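Local atomic coordinates of glycosyl hydrolase family 62 protein (Coprinopsis cinerea, PDB entry 5B6T), a protein that probably removes alpha-L-arabinofuranosyl side groups from arabinoxylan, a hemicellulose, as a family 62 glycoside hydrolase. Residues S225-S230 against R236-Q241; L94-Y99 against A104-N109; I55-T58 against Q62-S65; R133-N138 against H163-Q168; R201-N206 against I269-D274. All coordinates share one frame; numbering follows the deposited sequence. Where two conformers were deposited one is given.

Contact 1: S225-S230 against R236-Q241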
# COMPACT_ATOMS: atom_id res chain seq x y z
N SER A 225 -11.84 0.85 -7.61
CA SER A 225 -12.33 0.08 -6.46
C SER A 225 -13.40 -0.91 -6.86
O SER A 225 -14.20 -0.67 -7.79
CB SER A 225 -12.89 1.01 -5.38
OG SER A 225 -13.93 1.85 -5.88
N TRP A 226 -13.42 -2.01 -6.10
CA TRP A 226 -14.36 -3.11 -6.26
C TRP A 226 -14.72 -3.64 -4.90
O TRP A 226 -13.96 -3.45 -3.93
CB TRP A 226 -13.73 -4.27 -7.04
CG TRP A 226 -13.28 -4.01 -8.42
CD1 TRP A 226 -13.93 -4.37 -9.57
CD2 TRP A 226 -12.06 -3.40 -8.84
NE1 TRP A 226 -13.21 -4.02 -10.67
CE2 TRP A 226 -12.06 -3.40 -10.26
CE3 TRP A 226 -10.97 -2.84 -8.18
CZ2 TRP A 226 -11.01 -2.86 -11.01
CZ3 TRP A 226 -9.93 -2.31 -8.94
CH2 TRP A 226 -9.96 -2.35 -10.32
N THR A 227 -15.83 -4.37 -4.82
CA THR A 227 -16.17 -5.12 -3.60
C THR A 227 -16.53 -6.55 -3.91
O THR A 227 -16.88 -6.89 -5.06
CB THR A 227 -17.35 -4.50 -2.82
OG1 THR A 227 -18.52 -4.53 -3.67
CG2 THR A 227 -17.04 -3.05 -2.43
N SER A 228 -16.47 -7.39 -2.88
CA SER A 228 -16.78 -8.80 -3.00
C SER A 228 -17.19 -9.35 -1.65
O SER A 228 -16.80 -8.83 -0.61
CB SER A 228 -15.58 -9.61 -3.48
OG SER A 228 -15.90 -11.00 -3.63
N THR A 229 -17.97 -10.43 -1.64
CA THR A 229 -18.24 -11.12 -0.38
C THR A 229 -17.07 -12.00 0.06
O THR A 229 -17.07 -12.50 1.19
CB THR A 229 -19.51 -11.99 -0.48
OG1 THR A 229 -19.34 -12.95 -1.49
CG2 THR A 229 -20.66 -11.15 -0.81
N SER A 230 -16.10 -12.26 -0.81
CA SER A 230 -14.94 -13.07 -0.45
C SER A 230 -13.64 -12.40 -0.87
O SER A 230 -13.57 -11.72 -1.90
CB SER A 230 -15.02 -14.42 -1.17
OG SER A 230 -13.86 -15.21 -0.98
N ARG A 236 -16.78 -7.07 -7.89
CA ARG A 236 -17.73 -6.26 -8.63
C ARG A 236 -17.32 -4.80 -8.54
O ARG A 236 -16.97 -4.33 -7.47
CB ARG A 236 -19.11 -6.43 -8.05
CG ARG A 236 -20.17 -5.75 -8.89
CD ARG A 236 -21.57 -6.06 -8.37
NE ARG A 236 -21.86 -5.49 -7.08
CZ ARG A 236 -22.96 -5.75 -6.37
NH1 ARG A 236 -23.12 -5.16 -5.20
NH2 ARG A 236 -23.87 -6.60 -6.82
N ALA A 237 -17.38 -4.09 -9.66
CA ALA A 237 -17.01 -2.67 -9.67
C ALA A 237 -17.76 -1.90 -8.60
O ALA A 237 -18.96 -2.14 -8.37
CB ALA A 237 -17.27 -2.04 -11.06
N LEU A 238 -17.06 -0.99 -7.92
CA LEU A 238 -17.67 -0.06 -7.01
C LEU A 238 -17.52 1.28 -7.70
O LEU A 238 -18.41 1.66 -8.51
CB LEU A 238 -17.02 -0.14 -5.62
CG LEU A 238 -17.65 0.76 -4.54
CD1 LEU A 238 -19.05 0.24 -4.19
CD2 LEU A 238 -16.77 0.83 -3.32
N ALA A 239 -16.41 1.97 -7.47
CA ALA A 239 -16.07 3.20 -8.20
C ALA A 239 -14.80 2.91 -8.97
O ALA A 239 -13.68 2.95 -8.45
CB ALA A 239 -15.90 4.36 -7.24
N ASP A 240 -14.95 2.54 -10.24
CA ASP A 240 -13.82 1.97 -11.02
C ASP A 240 -13.65 2.62 -12.40
O ASP A 240 -12.98 2.06 -13.27
CB ASP A 240 -13.95 0.45 -11.14
CG ASP A 240 -14.88 0.03 -12.26
OD1 ASP A 240 -15.91 0.73 -12.43
OD2 ASP A 240 -14.56 -0.96 -12.95
N GLN A 241 -14.22 3.81 -12.58
CA GLN A 241 -14.13 4.50 -13.87
C GLN A 241 -13.57 5.89 -13.69
O GLN A 241 -13.66 6.49 -12.62
CB GLN A 241 -15.50 4.52 -14.54
CG GLN A 241 -16.10 3.13 -14.79
CD GLN A 241 -15.28 2.29 -15.76
OE1 GLN A 241 -14.58 2.81 -16.65
NE2 GLN A 241 -15.31 0.97 -15.56
O HOH W 1 -14.40 -3.84 -13.36
O HOH W 2 -19.72 -3.46 -5.99
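The indole of Trp226 and the carboxylate of Asp240 cross at about a right angle, with ring and carboxylate planes 72° apart, at the bulged edge of an antiparallel beta hairpin in one blade of the five-bladed propeller typical of family 62. The two polar ends meet through water 1: Trp226 NE1 gives its hydrogen to the water oxygen at 2.9 Å, and the water in turn donates to Asp240 OD2. That oxygen is held chiefly by a salt bridge to Arg224, with the water as an additional partner. CD1 of the indole comes obliquely within 3.5 Å of Ala237 N, a contact set by a CG that stands anti to the carbonyl carbon (chi1 -62°).

Thr227 and Arg236 form the regular hydrogen-bonded pair, exchanging two backbone bonds. Past the non-hydrogen-bonded pair Trp226-Ala237 the register shifts by one residue in a classic beta bulge, where Leu238 and Ala239 both face Ser225 and Leu238 N still donates to Ser225 O. At the bulge one carbonyl serves twice: Ser225 N and Ser225 OG both donate to Ala239 O, arriving from the same face of its plane rather than on a lone pair. The hydroxyl bond is the shorter, Ser225 OG to Ala239 O being 2.8 Å. The methyl groups Thr227 CG2 and Leu238 CD2 pack at 4.0 Å. On the side where Arg236 extends, water 2 is held by three groups: it donates to Ala237 O, accepts from Arg236 NE in the guanidinium plane, and lies 2.8 Å from Thr227 OG1.

Contact 2: L94-Y99 against A104-N109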
# COMPACT_ATOMS: atom_id res chain seq x y z
N LEU A 94 3.21 -11.28 16.90
CA LEU A 94 4.31 -10.66 16.17
C LEU A 94 3.74 -9.70 15.13
O LEU A 94 2.78 -10.05 14.44
CB LEU A 94 5.09 -11.71 15.42
CG LEU A 94 6.06 -12.60 16.18
CD1 LEU A 94 6.63 -13.56 15.16
CD2 LEU A 94 7.15 -11.77 16.84
N TRP A 95 4.37 -8.54 14.99
CA TRP A 95 4.14 -7.67 13.85
C TRP A 95 4.90 -8.24 12.66
O TRP A 95 6.02 -8.78 12.79
CB TRP A 95 4.60 -6.24 14.12
CG TRP A 95 3.86 -5.54 15.20
CD1 TRP A 95 4.16 -5.54 16.51
CD2 TRP A 95 2.71 -4.69 15.04
NE1 TRP A 95 3.26 -4.76 17.21
CE2 TRP A 95 2.37 -4.22 16.33
CE3 TRP A 95 1.96 -4.27 13.94
CZ2 TRP A 95 1.29 -3.38 16.54
CZ3 TRP A 95 0.88 -3.41 14.16
CH2 TRP A 95 0.55 -2.99 15.45
N TYR A 96 4.27 -8.13 11.49
CA TYR A 96 4.87 -8.45 10.20
C TYR A 96 5.02 -7.18 9.40
O TYR A 96 4.13 -6.28 9.47
CB TYR A 96 4.05 -9.48 9.41
CG TYR A 96 4.29 -10.90 9.81
CD1 TYR A 96 3.84 -11.39 11.01
CD2 TYR A 96 5.00 -11.76 8.98
CE1 TYR A 96 4.11 -12.70 11.41
CE2 TYR A 96 5.26 -13.06 9.35
CZ TYR A 96 4.82 -13.53 10.56
OH TYR A 96 5.09 -14.83 10.94
N LEU A 97 6.10 -7.11 8.64
CA LEU A 97 6.34 -6.07 7.63
C LEU A 97 6.61 -6.82 6.32
O LEU A 97 7.63 -7.53 6.21
CB LEU A 97 7.55 -5.21 8.01
CG LEU A 97 7.72 -3.93 7.20
CD1 LEU A 97 6.58 -2.93 7.45
CD2 LEU A 97 9.08 -3.27 7.47
N VAL A 98 5.65 -6.72 5.41
CA VAL A 98 5.66 -7.36 4.12
C VAL A 98 6.14 -6.35 3.10
O VAL A 98 5.80 -5.16 3.18
CB VAL A 98 4.24 -7.89 3.80
CG1 VAL A 98 4.12 -8.32 2.34
CG2 VAL A 98 3.92 -9.03 4.72
N TYR A 99 6.97 -6.79 2.17
CA TYR A 99 7.57 -5.91 1.15
C TYR A 99 8.17 -6.77 0.04
O TYR A 99 8.11 -8.02 0.10
CB TYR A 99 8.64 -4.98 1.77
CG TYR A 99 9.67 -5.75 2.59
CD1 TYR A 99 9.48 -5.97 3.94
CD2 TYR A 99 10.86 -6.21 2.02
CE1 TYR A 99 10.38 -6.67 4.69
CE2 TYR A 99 11.79 -6.90 2.78
CZ TYR A 99 11.56 -7.12 4.13
OH TYR A 99 12.45 -7.84 4.91
N ALA A 104 8.68 -11.98 -2.92
CA ALA A 104 7.73 -11.52 -1.92
C ALA A 104 8.33 -11.82 -0.56
O ALA A 104 8.57 -12.97 -0.23
CB ALA A 104 6.41 -12.27 -2.09
N ALA A 105 8.59 -10.77 0.22
CA ALA A 105 9.38 -10.88 1.45
C ALA A 105 8.68 -10.37 2.69
O ALA A 105 7.65 -9.66 2.62
CB ALA A 105 10.70 -10.15 1.27
N TYR A 106 9.24 -10.74 3.85
CA TYR A 106 8.73 -10.22 5.10
C TYR A 106 9.78 -10.21 6.19
O TYR A 106 10.74 -11.00 6.16
CB TYR A 106 7.52 -11.03 5.59
CG TYR A 106 7.88 -12.47 5.94
CD1 TYR A 106 7.89 -13.45 4.95
CD2 TYR A 106 8.22 -12.81 7.24
CE1 TYR A 106 8.24 -14.76 5.25
CE2 TYR A 106 8.55 -14.13 7.57
CZ TYR A 106 8.58 -15.07 6.56
OH TYR A 106 8.92 -16.38 6.86
N SER A 107 9.58 -9.29 7.14
CA SER A 107 10.30 -9.25 8.41
C SER A 107 9.29 -9.36 9.55
O SER A 107 8.10 -9.06 9.37
CB SER A 107 11.10 -7.94 8.55
OG SER A 107 12.08 -7.86 7.56
N THR A 108 9.76 -9.73 10.72
CA THR A 108 8.91 -9.76 11.90
C THR A 108 9.54 -8.95 13.03
O THR A 108 10.72 -8.63 12.99
CB THR A 108 8.63 -11.18 12.40
OG1 THR A 108 9.86 -11.82 12.78
CG2 THR A 108 7.93 -11.96 11.32
N ASN A 109 8.72 -8.65 14.03
CA ASN A 109 9.12 -7.82 15.16
C ASN A 109 8.07 -7.92 16.25
O ASN A 109 6.90 -7.64 15.98
CB ASN A 109 9.27 -6.36 14.70
CG ASN A 109 10.01 -5.49 15.69
OD1 ASN A 109 10.09 -5.77 16.89
ND2 ASN A 109 10.55 -4.40 15.18
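Ser107 OG is gripped by two partners: it accepts a hydrogen bond from Tyr99 OH at 2.7 Å and is also hydrogen-bonded to Thr119 O. This buried hydroxyl pair decorates a regular antiparallel beta hairpin, the two central strands of a four-stranded blade of the propeller. Ser107 OG lies at the edge of the Tyr99 ring and in its plane. The phenol reaches it by leaning across the neighbouring strand, its CG lodged between the backbone N and the carbonyl carbon (chi1 51°), and on the way CE2 touches Ala105 CB at 3.7 Å.

The backbones exchange three pairs of bonds, Trp95 with Asn109, Leu97 with Ser107 and Tyr99 with Ala105. Between them, at the non-hydrogen-bonded pairs, CA-H...O contacts such as Thr108 CA to Trp95 O add to the pairing.

The opposite face of the sheet carries Tyr96, Val98, Tyr106 and Thr108. Here Tyr96 and Thr108 run side by side, pointing the same way, and the methyl Thr108 CG2 rests over a face of the Tyr96 ring, 3.6 Å from its centroid, as a CH-pi contact. Tyr106, two residues before Thr108 on the same strand, also lies beside Tyr96; the two tyrosine rings are inclined at 37°, neither stacked nor edge-to-face, and their contact runs through Tyr96 CE2 and Tyr106 CD2. The phenol end of Tyr96 is held by Gln92, while Phe174 and Pro175 pack against this face. At the far end of the hairpin, Asn109 O lies in the plane of the Trp95 indole, 3.5 Å from CD1.

Contact 3: I55-T58 against Q62-S65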
# COMPACT_ATOMS: atom_id res chain seq x y z
N ILE A 55 8.63 5.96 10.35
CA ILE A 55 8.33 7.32 10.77
C ILE A 55 7.22 7.26 11.80
O ILE A 55 6.23 6.59 11.56
CB ILE A 55 7.86 8.17 9.56
CG1 ILE A 55 8.80 7.97 8.34
CG2 ILE A 55 7.75 9.64 9.97
CD1 ILE A 55 8.27 8.61 7.05
N SER A 56 7.35 7.93 12.94
CA SER A 56 6.29 7.90 13.93
C SER A 56 6.07 9.29 14.51
O SER A 56 7.00 10.08 14.63
CB SER A 56 6.58 6.85 15.01
OG SER A 56 5.57 6.76 16.01
N PHE A 57 4.81 9.58 14.82
CA PHE A 57 4.40 10.91 15.27
C PHE A 57 3.04 10.79 15.95
O PHE A 57 2.24 9.90 15.66
CB PHE A 57 4.34 11.90 14.08
CG PHE A 57 3.65 11.36 12.86
CD1 PHE A 57 4.36 10.65 11.91
CD2 PHE A 57 2.29 11.57 12.67
CE1 PHE A 57 3.72 10.14 10.80
CE2 PHE A 57 1.65 11.07 11.56
CZ PHE A 57 2.37 10.35 10.62
N THR A 58 2.77 11.73 16.85
CA THR A 58 1.51 11.67 17.59
C THR A 58 0.36 12.28 16.82
O THR A 58 -0.77 11.80 16.94
CB THR A 58 1.61 12.40 18.95
OG1 THR A 58 2.04 13.74 18.71
CG2 THR A 58 2.60 11.73 19.87
N GLN A 62 2.48 17.13 13.05
CA GLN A 62 3.89 16.94 13.36
C GLN A 62 4.52 15.90 12.44
O GLN A 62 5.68 15.51 12.64
CB GLN A 62 4.07 16.51 14.83
CG GLN A 62 3.65 17.55 15.86
CD GLN A 62 4.03 17.15 17.28
OE1 GLN A 62 3.22 16.60 18.03
NE2 GLN A 62 5.30 17.38 17.65
N ALA A 63 3.77 15.39 11.46
CA ALA A 63 4.33 14.36 10.57
C ALA A 63 5.58 14.82 9.83
O ALA A 63 6.55 14.06 9.73
CB ALA A 63 3.29 13.88 9.58
N GLY A 64 5.55 16.04 9.34
CA GLY A 64 6.70 16.57 8.57
C GLY A 64 7.98 16.70 9.36
O GLY A 64 9.07 16.58 8.79
N SER A 65 7.87 16.95 10.66
CA SER A 65 9.04 17.13 11.53
C SER A 65 9.51 15.84 12.22
O SER A 65 10.56 15.83 12.87
CB SER A 65 8.76 18.21 12.57
OG SER A 65 7.72 17.82 13.43
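Phe57 turns one face of its ring to Ala63, whose methyl sits over the centre of that face. The distance from Ala63 CB to the ring centroid is 3.7 Å, only 9° off the normal, a CH-pi contact. The methyl lies within about 4.2 Å of all six ring carbons, somewhat nearer CZ and CE2, with Phe57 CZ at 3.8 Å from Ala63 CB. Phe57 CG lies between its backbone N and carbonyl carbon (chi1 46°), which turns the ring toward the chain that follows; Ala63 CA lies on the same side of the ring as the methyl, 3.8 Å from Phe57 CG.

The contact lies where strand 49-57 ends and the chain doubles back before strand 68-70, in one propeller blade. Trp38 and Trp60 meet the Phe57 ring as well, and Ile14 packs on Ala63, making an apolar cluster at this turn. Toward the surface, Thr58 OG1 and Gln62 OE1 approach to 3.2 Å at an angle too poor for a hydrogen bond. Within the turn, Ser65 OG donates to Gln62 O from above the carbonyl plane.

With no hydrogen bond crossing between 55-58 and 62-65, the join depends on dispersion and the weak polarity of a methyl above pi electrons, and so on close fit.

Contact 4: R133-N138 against H163-Q168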
# COMPACT_ATOMS: atom_id res chain seq x y z
N ARG A 133 5.96 -15.60 -13.64
CA ARG A 133 6.98 -15.60 -14.67
C ARG A 133 6.35 -15.67 -16.06
O ARG A 133 6.84 -15.06 -17.03
CB ARG A 133 7.89 -16.81 -14.53
CG ARG A 133 8.70 -16.86 -13.26
CD ARG A 133 9.90 -17.84 -13.32
NE ARG A 133 9.60 -19.12 -13.92
CZ ARG A 133 9.17 -20.20 -13.28
NH1 ARG A 133 8.94 -20.22 -11.96
NH2 ARG A 133 8.95 -21.30 -13.99
N ASN A 134 5.28 -16.45 -16.17
CA ASN A 134 4.71 -16.66 -17.48
C ASN A 134 3.97 -15.45 -18.04
O ASN A 134 3.93 -15.26 -19.27
CB ASN A 134 3.83 -17.88 -17.49
CG ASN A 134 4.64 -19.16 -17.44
OD1 ASN A 134 5.87 -19.18 -17.70
ND2 ASN A 134 3.97 -20.25 -17.10
N ASN A 135 3.43 -14.61 -17.15
CA ASN A 135 2.53 -13.52 -17.50
C ASN A 135 3.06 -12.11 -17.25
O ASN A 135 2.41 -11.14 -17.62
CB ASN A 135 1.20 -13.70 -16.75
CG ASN A 135 0.40 -14.85 -17.29
OD1 ASN A 135 -0.09 -14.75 -18.44
ND2 ASN A 135 0.30 -15.93 -16.56
N ILE A 136 4.24 -11.99 -16.67
CA ILE A 136 4.79 -10.69 -16.29
C ILE A 136 5.19 -9.77 -17.48
O ILE A 136 5.34 -8.57 -17.32
CB ILE A 136 6.01 -10.88 -15.35
CG1 ILE A 136 6.55 -9.55 -14.81
CG2 ILE A 136 7.14 -11.60 -16.08
CD1 ILE A 136 7.28 -9.73 -13.50
N GLY A 137 5.37 -10.33 -18.68
CA GLY A 137 5.77 -9.46 -19.79
C GLY A 137 7.10 -8.80 -19.50
O GLY A 137 8.01 -9.49 -19.04
N ASN A 138 7.27 -7.49 -19.75
CA ASN A 138 8.46 -6.83 -19.15
C ASN A 138 8.03 -5.91 -18.02
O ASN A 138 8.49 -4.79 -17.88
CB ASN A 138 9.51 -6.20 -20.11
CG ASN A 138 8.90 -5.22 -21.00
OD1 ASN A 138 7.72 -4.94 -20.84
ND2 ASN A 138 9.65 -4.74 -21.99
N HIS A 163 -2.00 -7.86 -14.29
CA HIS A 163 -2.49 -9.01 -13.54
C HIS A 163 -2.37 -8.74 -12.07
O HIS A 163 -1.37 -8.19 -11.62
CB HIS A 163 -1.70 -10.28 -13.86
CG HIS A 163 -1.62 -10.54 -15.33
ND1 HIS A 163 -0.49 -10.27 -16.07
CD2 HIS A 163 -2.53 -11.02 -16.20
CE1 HIS A 163 -0.73 -10.51 -17.35
NE2 HIS A 163 -1.96 -11.00 -17.45
N LEU A 164 -3.40 -9.11 -11.32
CA LEU A 164 -3.37 -9.17 -9.87
C LEU A 164 -3.41 -10.64 -9.49
O LEU A 164 -4.33 -11.37 -9.86
CB LEU A 164 -4.60 -8.47 -9.29
CG LEU A 164 -4.77 -8.54 -7.76
CD1 LEU A 164 -3.68 -7.76 -7.02
CD2 LEU A 164 -6.13 -8.00 -7.37
N TYR A 165 -2.41 -11.08 -8.74
CA TYR A 165 -2.28 -12.47 -8.32
C TYR A 165 -2.66 -12.65 -6.86
O TYR A 165 -2.50 -11.72 -6.04
CB TYR A 165 -0.84 -12.96 -8.49
CG TYR A 165 -0.31 -12.81 -9.89
CD1 TYR A 165 -0.56 -13.77 -10.84
CD2 TYR A 165 0.46 -11.71 -10.25
CE1 TYR A 165 -0.10 -13.61 -12.13
CE2 TYR A 165 0.92 -11.54 -11.56
CZ TYR A 165 0.64 -12.51 -12.49
OH TYR A 165 1.12 -12.39 -13.78
N ARG A 166 -3.10 -13.87 -6.54
CA ARG A 166 -3.48 -14.21 -5.17
C ARG A 166 -3.11 -15.66 -4.82
O ARG A 166 -3.54 -16.58 -5.53
CB ARG A 166 -4.97 -14.01 -4.98
CG ARG A 166 -5.47 -14.18 -3.55
CD ARG A 166 -6.97 -14.25 -3.39
NE ARG A 166 -7.56 -15.36 -4.15
CZ ARG A 166 -7.57 -16.63 -3.75
NH1 ARG A 166 -7.05 -16.97 -2.60
NH2 ARG A 166 -8.10 -17.55 -4.53
N SER A 167 -2.30 -15.84 -3.78
CA SER A 167 -2.02 -17.15 -3.17
C SER A 167 -2.71 -17.21 -1.84
O SER A 167 -3.09 -16.18 -1.24
CB SER A 167 -0.52 -17.37 -2.94
OG SER A 167 0.18 -17.51 -4.17
N GLN A 168 -2.88 -18.43 -1.34
CA GLN A 168 -3.40 -18.59 0.01
C GLN A 168 -2.70 -19.67 0.78
O GLN A 168 -2.06 -20.55 0.20
CB GLN A 168 -4.91 -18.84 -0.05
CG GLN A 168 -5.29 -20.04 -0.91
CD GLN A 168 -6.77 -20.28 -0.89
OE1 GLN A 168 -7.57 -19.40 -1.27
NE2 GLN A 168 -7.17 -21.47 -0.42
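One face of the His163 imidazole carries Asn135 CB, which lies 3.7 Å above the ring plane and toward its rim; the same carbon sits at the edge of the Tyr165 ring, near its plane. A single methylene thus meets two aromatic side chains at once where the short helix 130-135 approaches strand 163-170, an inner strand of a four-stranded antiparallel propeller blade. Asn135 CB to the His163 centroid measures 4.0 Å, a CH-pi contact 24° off the normal, and Asn135 CB to Tyr165 OH is closer, at 3.2 Å.

His163 and Tyr165 are two residues apart on the strand and point the same way. Each has CG anti to its carbonyl carbon (chi1 -52° and -56°), which carries both rings toward the helix end. Their polar atoms turn to a common partner outside: His163 ND1 and Tyr165 OH are both hydrogen-bonded to Asp159 OD2, which probably helps fix the rotation of the imidazole and places the phenol oxygen beside Asn135.

No hydrogen bond joins the two segments directly. The side-chain amide of Asn135 turns back to its own helix, ND2 donating to Ile131 O, while its backbone O accepts from Asn161 ND2. The carbonyl of Asn135 still brushes the imidazole, with Asn135 O 3.2 Å from His163 CE1.

Contact 5: R201-N206 against I269-D274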
# COMPACT_ATOMS: atom_id res chain seq x y z
N ARG A 201 -11.12 -5.81 4.83
CA ARG A 201 -12.44 -6.22 5.33
C ARG A 201 -13.22 -4.96 5.67
O ARG A 201 -12.70 -4.06 6.34
CB ARG A 201 -12.31 -7.09 6.56
CG ARG A 201 -13.60 -7.40 7.28
CD ARG A 201 -14.58 -8.17 6.41
NE ARG A 201 -15.88 -8.30 7.08
CZ ARG A 201 -16.13 -9.14 8.09
NH1 ARG A 201 -15.19 -9.95 8.56
NH2 ARG A 201 -17.35 -9.17 8.63
N ILE A 202 -14.47 -4.88 5.22
CA ILE A 202 -15.32 -3.71 5.52
C ILE A 202 -16.10 -4.02 6.79
O ILE A 202 -17.02 -4.84 6.75
CB ILE A 202 -16.27 -3.37 4.35
CG1 ILE A 202 -15.49 -3.14 3.06
CG2 ILE A 202 -17.09 -2.13 4.69
CD1 ILE A 202 -16.35 -3.12 1.80
N ASP A 203 -15.76 -3.34 7.89
CA ASP A 203 -16.47 -3.55 9.15
C ASP A 203 -17.98 -3.35 9.00
O ASP A 203 -18.42 -2.46 8.26
CB ASP A 203 -15.99 -2.60 10.24
CG ASP A 203 -14.64 -2.98 10.82
OD1 ASP A 203 -14.21 -4.15 10.65
OD2 ASP A 203 -14.06 -2.10 11.49
N GLY A 204 -18.74 -4.21 9.69
CA GLY A 204 -20.21 -4.15 9.71
C GLY A 204 -20.90 -4.78 8.50
O GLY A 204 -22.12 -4.70 8.38
N SER A 205 -20.13 -5.40 7.61
CA SER A 205 -20.64 -6.04 6.41
C SER A 205 -19.91 -7.36 6.28
O SER A 205 -18.89 -7.59 6.92
CB SER A 205 -20.34 -5.18 5.18
OG SER A 205 -18.94 -5.31 4.87
N ASN A 206 -20.42 -8.23 5.42
CA ASN A 206 -19.72 -9.45 5.05
C ASN A 206 -19.08 -9.22 3.69
O ASN A 206 -19.25 -10.01 2.76
CB ASN A 206 -20.66 -10.65 5.02
CG ASN A 206 -21.20 -11.02 6.40
OD1 ASN A 206 -22.41 -11.19 6.59
ND2 ASN A 206 -20.30 -11.14 7.37
N ILE A 269 -6.64 4.47 6.35
CA ILE A 269 -6.55 4.35 7.80
C ILE A 269 -7.50 3.23 8.25
O ILE A 269 -8.69 3.20 7.86
CB ILE A 269 -6.89 5.68 8.50
CG1 ILE A 269 -5.91 6.82 8.16
CG2 ILE A 269 -6.96 5.49 10.00
CD1 ILE A 269 -4.46 6.48 8.01
N ARG A 270 -6.98 2.28 9.03
CA ARG A 270 -7.72 1.08 9.39
C ARG A 270 -8.51 1.24 10.69
O ARG A 270 -8.28 2.17 11.43
CB ARG A 270 -6.74 -0.08 9.55
CG ARG A 270 -5.77 -0.26 8.39
CD ARG A 270 -4.84 -1.43 8.64
NE ARG A 270 -3.68 -1.31 7.78
CZ ARG A 270 -2.54 -1.92 8.01
NH1 ARG A 270 -2.42 -2.80 8.99
NH2 ARG A 270 -1.51 -1.66 7.23
N SER A 271 -9.45 0.34 10.93
CA SER A 271 -10.17 0.32 12.19
C SER A 271 -9.50 -0.58 13.21
O SER A 271 -9.91 -0.60 14.39
CB SER A 271 -11.60 -0.15 11.96
OG SER A 271 -11.59 -1.40 11.32
N GLY A 272 -8.47 -1.31 12.79
CA GLY A 272 -7.75 -2.22 13.68
C GLY A 272 -6.49 -2.68 12.98
O GLY A 272 -6.40 -2.57 11.75
N ASN A 273 -5.53 -3.19 13.76
CA ASN A 273 -4.18 -3.41 13.27
C ASN A 273 -3.81 -4.85 13.00
O ASN A 273 -2.68 -5.09 12.61
CB ASN A 273 -3.17 -2.78 14.24
CG ASN A 273 -3.37 -1.28 14.34
OD1 ASN A 273 -3.82 -0.67 13.38
ND2 ASN A 273 -3.07 -0.69 15.50
N ASP A 274 -4.76 -5.76 13.18
CA ASP A 274 -4.48 -7.17 13.02
C ASP A 274 -4.50 -7.65 11.58
O ASP A 274 -4.66 -6.87 10.64
CB ASP A 274 -5.31 -8.05 13.98
CG ASP A 274 -6.72 -8.31 13.52
OD1 ASP A 274 -7.08 -7.95 12.39
OD2 ASP A 274 -7.50 -8.89 14.33
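Ser271 reaches across to Asp203 with one short hydrogen bond, the single link between 269-274 and the turn at 201-206. Ile269 opens the segment, packing on Val31 and Trp60 while its backbone pairs with Arg285. Arg270 comes next and sends its guanidinium away from Asp203, to a salt bridge with Glu267 and a hydrogen bond to Val86 O.

At Ser271 the chain turns its hydroxyl the other way. Its OG lies between the backbone N and the carbonyl carbon (chi1 55°) and donates to Asp203 OD2 at 2.6 Å. The hydroxyl approaches from above the carboxylate plane, 37° out of it, and Ser271 CB follows to 3.2 Å from the same oxygen. Asp203 OD1 stays farther off, 3.9 Å from Ser271 OG, so one carboxylate oxygen carries the contact.

The aspartate is presented by a type II beta turn from Ile202 to Ser205, with Gly204 at positive phi. This turn is fastened from within: Ser205 OG donates to Ile202 O at 2.7 Å, and Arg201 grips Ser205 O side-on with NE and NH2, the latter at 2.8 Å.

After Gly272, Asn273 bonds through ND2 to Tyr33 O, and Asp274 OD1 is hydrogen-bonded to Thr276 OG1. The loop thereby bridges two different sheets of the propeller: Arg270 and Asn273 lie against strand 25-34, while Asp203 and Ser271 both pack on Pro278 of the short strand 278-279, which runs parallel to 195-202 at the margin of its sheet.

Overall arrangement
From the N terminus, contact 3 comes first, closing a short loop just after strand 49-57, on the way to strand 68-70. Contact 2 follows as the hairpin at the middle of the next four-stranded sheet, and contact 4 closes a longer loop, tying helix 130-135 to strand 163-170. These three are in series. Contact 5 then opens at strand 195-202 and closes more than sixty residues later; contact 1, the hairpin 221-228 with 236-237, lies wholly within that span. Contacts 1 and 5 reach the same sheet and touch where Thr229 meets Asn206 and Thr227 meets Ile202. Contact 5 also meets contact 2, where Asn273 packs on Trp95, whereas contacts 3 and 4 lie on opposite sides of the chain's centre, their centres about 36 Å apart.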